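PDB 3NIP: 3-guanidinopropionase from Pseudomonas aeruginosa, which catalyses the manganese-dependent hydrolysis of 3-guanidinopropanoate to beta-alanine and urea. Local coordinates for the interface of chains A and B and the interface of chains A and C. Coordinates in Å, arbitrary orientation; residue numbers count along the deposited sequence, not the author numbering. Chains: chain A/B/C, 3-guanidinopropionase.

Chain A meets its neighbours through two patches whose C-alpha centres lie about 33 Å apart, so the two patches grip well-separated parts of one subunit of the homohexamer. Contact 1 joins chain A to chain B through loops that follow the 3-10 helix 241-243 and the start of helix 262-270. Contact 2 joins chain A to chain C through the N-terminal segment 20-22, backed by helix 57-64 and strand 85-90. The two share no residues. Contact 2 belongs to a two-fold interface, whereas the interface holding contact 1 is not an exact two-fold; together the two kinds of contact link three subunits of the hexamer.

Contact 1: the interface of chains A and B. Residues chain A 245, 247, 257-258; chain B 247-248, 262-263.
A:Ala247 and B:Phe248 make the apolar centre of this patch, where two subunits of an arginase-family ureohydrolase hexamer meet. A:Asp245 beside them belongs to the family's conserved DVDxxDP stretch, just after the manganese ligands A:Asp240 and A:Asp242, so packing here might help to steady the metal site. The methyl CB of A:Ala247 lies 3.6 Å from CD1 of the B:Phe248 ring and also touches the backbone O of B:Ala247, so that it packs against B:Ala247 and B:Phe248 in the facing loop. The ring stands with CG beside its own backbone N and anti to the carbonyl carbon (chi1 -46°), which brings its CD1-CE1 edge toward chain A.

That edge receives the carboxylate of A:Asp245. CG of the acid lies in the ring plane, and carboxylate and ring planes are turned 85° apart, so the acid meets the rim of the aromatic group, not a face. OD2 of A:Asp245 is nearest, 3.2 Å from CD1 of B:Phe248. An edge carries the positive side of a ring's quadrupole, and the approach is probably favourable electrostatically.

Within chain A the same carboxylate is held from both ends. OD2 of A:Asp245 accepts N of A:Ala247 at 2.9 Å, on the anti side and tilted from the carboxylate plane. OD1 of A:Asp245 takes N of A:Gly258 at 2.8 Å, nearly along its C-O axis although the bond is bent to 117° at hydrogen. The OD2 bond closes a short turn within the acid's own loop, while the bent OD1 bond reaches the 257-258 loop; together they would limit rotation of the carboxylate.

Farther out, the first turn of helix 262-270 of chain B packs on A:Ile257 and A:Gly258. CA of A:Gly258 lies 3.6 Å from CA of B:Leu263, a close backbone approach, while CB of B:Ser262 sits against CB of A:Ile257. At the polar rim a water bridges the chains: it lies 2.8 Å from OD2 of A:Asp245 and 2.5 Å from the hydroxyl OG of B:Ser262.

Contact 2: the interface of chains A and C. Residues chain A 20-22, 28, 62, 87; chain C 20-22.
C:Ile20 and A:Ile20 meet at the centre of this patch, in the N-terminal segment by which two arginase-family subunits of the hexamer pair about a two-fold; each contact has its twin with the chains exchanged. The branches of C:Ile20 part to different neighbours. CG2 of C:Ile20, anti to the backbone N, meets CG2 of A:Ile20 at 3.7 Å, the two isoleucines crossing at about a right angle. CG1 lies beside the backbone N (chi1 -77°) and sends CD1 of C:Ile20 the other way, to the methyl CB of A:Ala28 at 3.8 Å and to CG2 of A:Thr22.

Next to the isoleucines the prolines meet through their CG corners, CG of A:Pro21 3.4 Å from CG of C:Pro21, the side chains crossing obliquely. CD of C:Pro21 also rests 3.4 Å from the backbone O of A:Pro21. Such rigid residues probably help to fix the course of both segments where they meet. To one side, the methyl CG2 of C:Thr22 touches CG2 of A:Ile20.

Toward the polar rim, C:Ile20 lies over one face of an ion pair of chain A. CG1 of C:Ile20 sits above NE of A:Arg62, from helix 57-64, at 3.6 Å, and CD1 sits above the carboxylate of A:Asp87, on strand 85-90. Arginine and aspartate are joined side-on, both carboxylate oxygens using their syn lone pairs, which would hold the two flat groups nearly coplanar and present a fixed wall to the isoleucine. NE of A:Arg62 gives a hydrogen bond to OD2 of A:Asp87, and its NH2 forms the salt bridge to OD1 at 2.9 Å, only 10° out of the guanidinium plane.

Contact 1: the interface of chains A and B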
ATOM      1  N   ASP A 245      14.286   1.149  14.945  1.00 17.58           N
ATOM      2  CA  ASP A 245      14.524   0.546  13.653  1.00 17.56           C
ATOM      3  C   ASP A 245      13.316   0.805  12.766  1.00 17.39           C
ATOM      4  O   ASP A 245      12.181   0.789  13.247  1.00 17.87           O
ATOM      5  CB  ASP A 245      14.781  -0.949  13.772  1.00 17.28           C
ATOM      6  CG  ASP A 245      15.298  -1.550  12.471  1.00 18.34           C
ATOM      7  OD1 ASP A 245      16.538  -1.623  12.312  1.00 19.88           O
ATOM      8  OD2 ASP A 245      14.475  -1.926  11.598  1.00 18.59           O
ATOM      9  N   ALA A 247      11.802  -1.028  11.043  1.00 16.59           N
ATOM     10  CA  ALA A 247      10.877  -2.149  11.161  1.00 16.64           C
ATOM     11  C   ALA A 247       9.745  -1.820  12.114  1.00 16.91           C
ATOM     12  O   ALA A 247       8.626  -2.291  11.934  1.00 17.16           O
ATOM     13  CB  ALA A 247      11.586  -3.381  11.610  1.00 16.19           C
ATOM     14  N   ILE A 257      18.804   2.292   9.466  1.00 16.51           N
ATOM     15  CA  ILE A 257      18.576   0.917   9.875  1.00 16.75           C
ATOM     16  C   ILE A 257      19.373   0.550  11.129  1.00 17.57           C
ATOM     17  O   ILE A 257      20.186   1.352  11.637  1.00 17.22           O
ATOM     18  CB  ILE A 257      18.847  -0.089   8.726  1.00 16.81           C
ATOM     19  CG1 ILE A 257      20.344  -0.219   8.443  1.00 15.05           C
ATOM     20  CG2 ILE A 257      18.014   0.285   7.483  1.00 15.61           C
ATOM     21  CD1 ILE A 257      20.664  -1.333   7.478  1.00 13.84           C
ATOM     22  N   GLY A 258      19.107  -0.654  11.629  1.00 17.90           N
ATOM     23  CA  GLY A 258      19.781  -1.181  12.799  1.00 18.64           C
ATOM     24  C   GLY A 258      19.509  -0.357  14.030  1.00 19.55           C
ATOM     25  O   GLY A 258      20.443   0.014  14.761  1.00 20.68           O
TER
ATOM     26  N   ALA B 247      10.560  -8.505   8.720  1.00 15.92           N
ATOM     27  CA  ALA B 247      10.291  -7.192   9.341  1.00 16.15           C
ATOM     28  C   ALA B 247      11.260  -6.109   8.879  1.00 16.32           C
ATOM     29  O   ALA B 247      10.881  -4.936   8.780  1.00 16.65           O
ATOM     30  CB  ALA B 247      10.325  -7.292  10.852  1.00 16.06           C
ATOM     31  N   PHE B 248      12.497  -6.519   8.598  1.00 16.12           N
ATOM     32  CA  PHE B 248      13.551  -5.635   8.114  1.00 16.18           C
ATOM     33  C   PHE B 248      13.699  -5.694   6.601  1.00 16.32           C
ATOM     34  O   PHE B 248      14.079  -4.702   5.981  1.00 16.64           O
ATOM     35  CB  PHE B 248      14.890  -5.974   8.795  1.00 16.24           C
ATOM     36  CG  PHE B 248      14.764  -6.169  10.283  1.00 16.52           C
ATOM     37  CD1 PHE B 248      14.724  -5.072  11.138  1.00 16.14           C
ATOM     38  CD2 PHE B 248      14.632  -7.449  10.821  1.00 15.00           C
ATOM     39  CE1 PHE B 248      14.570  -5.253  12.503  1.00 16.49           C
ATOM     40  CE2 PHE B 248      14.483  -7.638  12.179  1.00 14.81           C
ATOM     41  CZ  PHE B 248      14.444  -6.548  13.022  1.00 16.17           C
ATOM     42  N   SER B 262      18.651  -6.018  11.076  1.00 18.87           N
ATOM     43  CA  SER B 262      19.527  -5.058  10.413  1.00 19.14           C
ATOM     44  C   SER B 262      20.738  -4.785  11.282  1.00 19.14           C
ATOM     45  O   SER B 262      21.877  -4.883  10.822  1.00 19.53           O
ATOM     46  CB  SER B 262      18.786  -3.764  10.132  1.00 18.77           C
ATOM     47  OG  SER B 262      17.739  -4.033   9.233  1.00 20.38           O
ATOM     48  N   LEU B 263      20.473  -4.469  12.541  1.00 19.15           N
ATOM     49  CA  LEU B 263      21.497  -4.247  13.534  1.00 19.63           C
ATOM     50  C   LEU B 263      22.562  -5.344  13.474  1.00 20.02           C
ATOM     51  O   LEU B 263      23.764  -5.052  13.348  1.00 20.41           O
ATOM     52  CB  LEU B 263      20.858  -4.200  14.927  1.00 19.72           C
ATOM     53  CG  LEU B 263      21.815  -3.903  16.078  1.00 20.66           C
ATOM     54  CD1 LEU B 263      22.483  -2.547  15.853  1.00 19.72           C
ATOM     55  CD2 LEU B 263      21.075  -3.971  17.423  1.00 20.07           C
TER
HETATM   56  O   HOH W   1      16.105  -2.102   9.290  1.00 11.29           O

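Contact 2: the interface of chains A and C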
ATOM      1  N   ILE A  20     -15.227  11.268  18.073  1.00 27.93           N
ATOM      2  CA  ILE A  20     -14.301  12.203  17.451  1.00 27.63           C
ATOM      3  C   ILE A  20     -12.887  11.878  17.940  1.00 27.46           C
ATOM      4  O   ILE A  20     -12.669  11.688  19.132  1.00 27.50           O
ATOM      5  CB  ILE A  20     -14.682  13.670  17.784  1.00 27.86           C
ATOM      6  CG1 ILE A  20     -16.095  13.973  17.281  1.00 27.28           C
ATOM      7  CG2 ILE A  20     -13.676  14.667  17.177  1.00 27.74           C
ATOM      8  CD1 ILE A  20     -16.746  15.125  17.978  1.00 26.02           C
ATOM      9  N   PRO A  21     -11.929  11.775  17.013  1.00 27.34           N
ATOM     10  CA  PRO A  21     -10.558  11.471  17.416  1.00 27.37           C
ATOM     11  C   PRO A  21      -9.836  12.638  18.104  1.00 27.14           C
ATOM     12  O   PRO A  21      -9.436  13.618  17.462  1.00 27.37           O
ATOM     13  CB  PRO A  21      -9.875  11.094  16.097  1.00 27.17           C
ATOM     14  CG  PRO A  21     -10.697  11.722  15.050  1.00 27.44           C
ATOM     15  CD  PRO A  21     -12.087  11.826  15.548  1.00 27.37           C
ATOM     16  N   THR A  22      -9.690  12.518  19.416  1.00 26.65           N
ATOM     17  CA  THR A  22      -8.902  13.441  20.216  1.00 25.91           C
ATOM     18  C   THR A  22      -7.774  12.587  20.807  1.00 25.99           C
ATOM     19  O   THR A  22      -7.833  11.358  20.725  1.00 25.85           O
ATOM     20  CB  THR A  22      -9.765  14.055  21.339  1.00 25.85           C
ATOM     21  OG1 THR A  22     -10.334  13.006  22.128  1.00 24.81           O
ATOM     22  CG2 THR A  22     -10.901  14.894  20.765  1.00 24.28           C
ATOM     23  N   ALA A  28     -11.785  17.891  24.747  1.00 28.87           N
ATOM     24  CA  ALA A  28     -10.974  18.932  24.139  1.00 29.07           C
ATOM     25  C   ALA A  28     -11.032  20.158  25.018  1.00 29.60           C
ATOM     26  O   ALA A  28     -12.078  20.513  25.552  1.00 29.46           O
ATOM     27  CB  ALA A  28     -11.467  19.257  22.729  1.00 28.58           C
ATOM     28  N   ARG A  62      -3.455  11.178  16.905  1.00 20.61           N
ATOM     29  CA  ARG A  62      -4.803  11.312  17.481  1.00 21.78           C
ATOM     30  C   ARG A  62      -5.661  10.105  17.111  1.00 22.26           C
ATOM     31  O   ARG A  62      -6.212   9.450  17.989  1.00 22.55           O
ATOM     32  CB  ARG A  62      -5.490  12.611  17.038  1.00 21.74           C
ATOM     33  CG  ARG A  62      -5.087  13.835  17.854  1.00 22.64           C
ATOM     34  CD  ARG A  62      -6.084  14.983  17.683  1.00 22.00           C
ATOM     35  NE  ARG A  62      -5.763  16.141  18.520  1.00 20.81           N
ATOM     36  CZ  ARG A  62      -4.898  17.097  18.192  1.00 22.61           C
ATOM     37  NH1 ARG A  62      -4.227  17.036  17.047  1.00 23.11           N
ATOM     38  NH2 ARG A  62      -4.690  18.117  19.016  1.00 23.33           N
ATOM     39  N   ASP A  87      -6.824  17.084  25.764  1.00 24.89           N
ATOM     40  CA  ASP A  87      -6.345  17.456  24.444  1.00 24.06           C
ATOM     41  C   ASP A  87      -6.427  18.980  24.254  1.00 23.90           C
ATOM     42  O   ASP A  87      -7.522  19.535  24.096  1.00 23.63           O
ATOM     43  CB  ASP A  87      -7.171  16.721  23.382  1.00 23.72           C
ATOM     44  CG  ASP A  87      -6.539  16.768  21.995  1.00 23.92           C
ATOM     45  OD1 ASP A  87      -5.853  17.763  21.649  1.00 23.40           O
ATOM     46  OD2 ASP A  87      -6.748  15.798  21.238  1.00 23.56           O
TER
ATOM     47  N   ILE C  20      -8.428  19.422  15.562  1.00 26.83           N
ATOM     48  CA  ILE C  20      -9.125  18.176  15.843  1.00 26.94           C
ATOM     49  C   ILE C  20     -10.051  17.854  14.672  1.00 26.83           C
ATOM     50  O   ILE C  20     -10.796  18.725  14.216  1.00 27.37           O
ATOM     51  CB  ILE C  20      -9.865  18.236  17.209  1.00 27.53           C
ATOM     52  CG1 ILE C  20      -8.840  18.060  18.339  1.00 27.51           C
ATOM     53  CG2 ILE C  20     -10.987  17.186  17.310  1.00 26.54           C
ATOM     54  CD1 ILE C  20      -9.376  18.340  19.731  1.00 29.36           C
ATOM     55  N   PRO C  21      -9.976  16.621  14.150  1.00 26.62           N
ATOM     56  CA  PRO C  21     -10.742  16.328  12.946  1.00 26.40           C
ATOM     57  C   PRO C  21     -12.218  16.104  13.227  1.00 26.01           C
ATOM     58  O   PRO C  21     -12.614  15.010  13.594  1.00 26.86           O
ATOM     59  CB  PRO C  21     -10.093  15.048  12.408  1.00 26.27           C
ATOM     60  CG  PRO C  21      -9.399  14.440  13.545  1.00 26.18           C
ATOM     61  CD  PRO C  21      -9.165  15.472  14.595  1.00 26.63           C
ATOM     62  N   THR C  22     -13.020  17.145  13.062  1.00 25.34           N
ATOM     63  CA  THR C  22     -14.476  17.022  13.071  1.00 24.26           C
ATOM     64  C   THR C  22     -14.962  17.158  11.629  1.00 24.14           C
ATOM     65  O   THR C  22     -14.207  17.620  10.759  1.00 23.74           O
ATOM     66  CB  THR C  22     -15.103  18.143  13.871  1.00 24.02           C
ATOM     67  OG1 THR C  22     -14.577  19.390  13.402  1.00 23.80           O
ATOM     68  CG2 THR C  22     -14.806  17.996  15.365  1.00 23.85           C
TER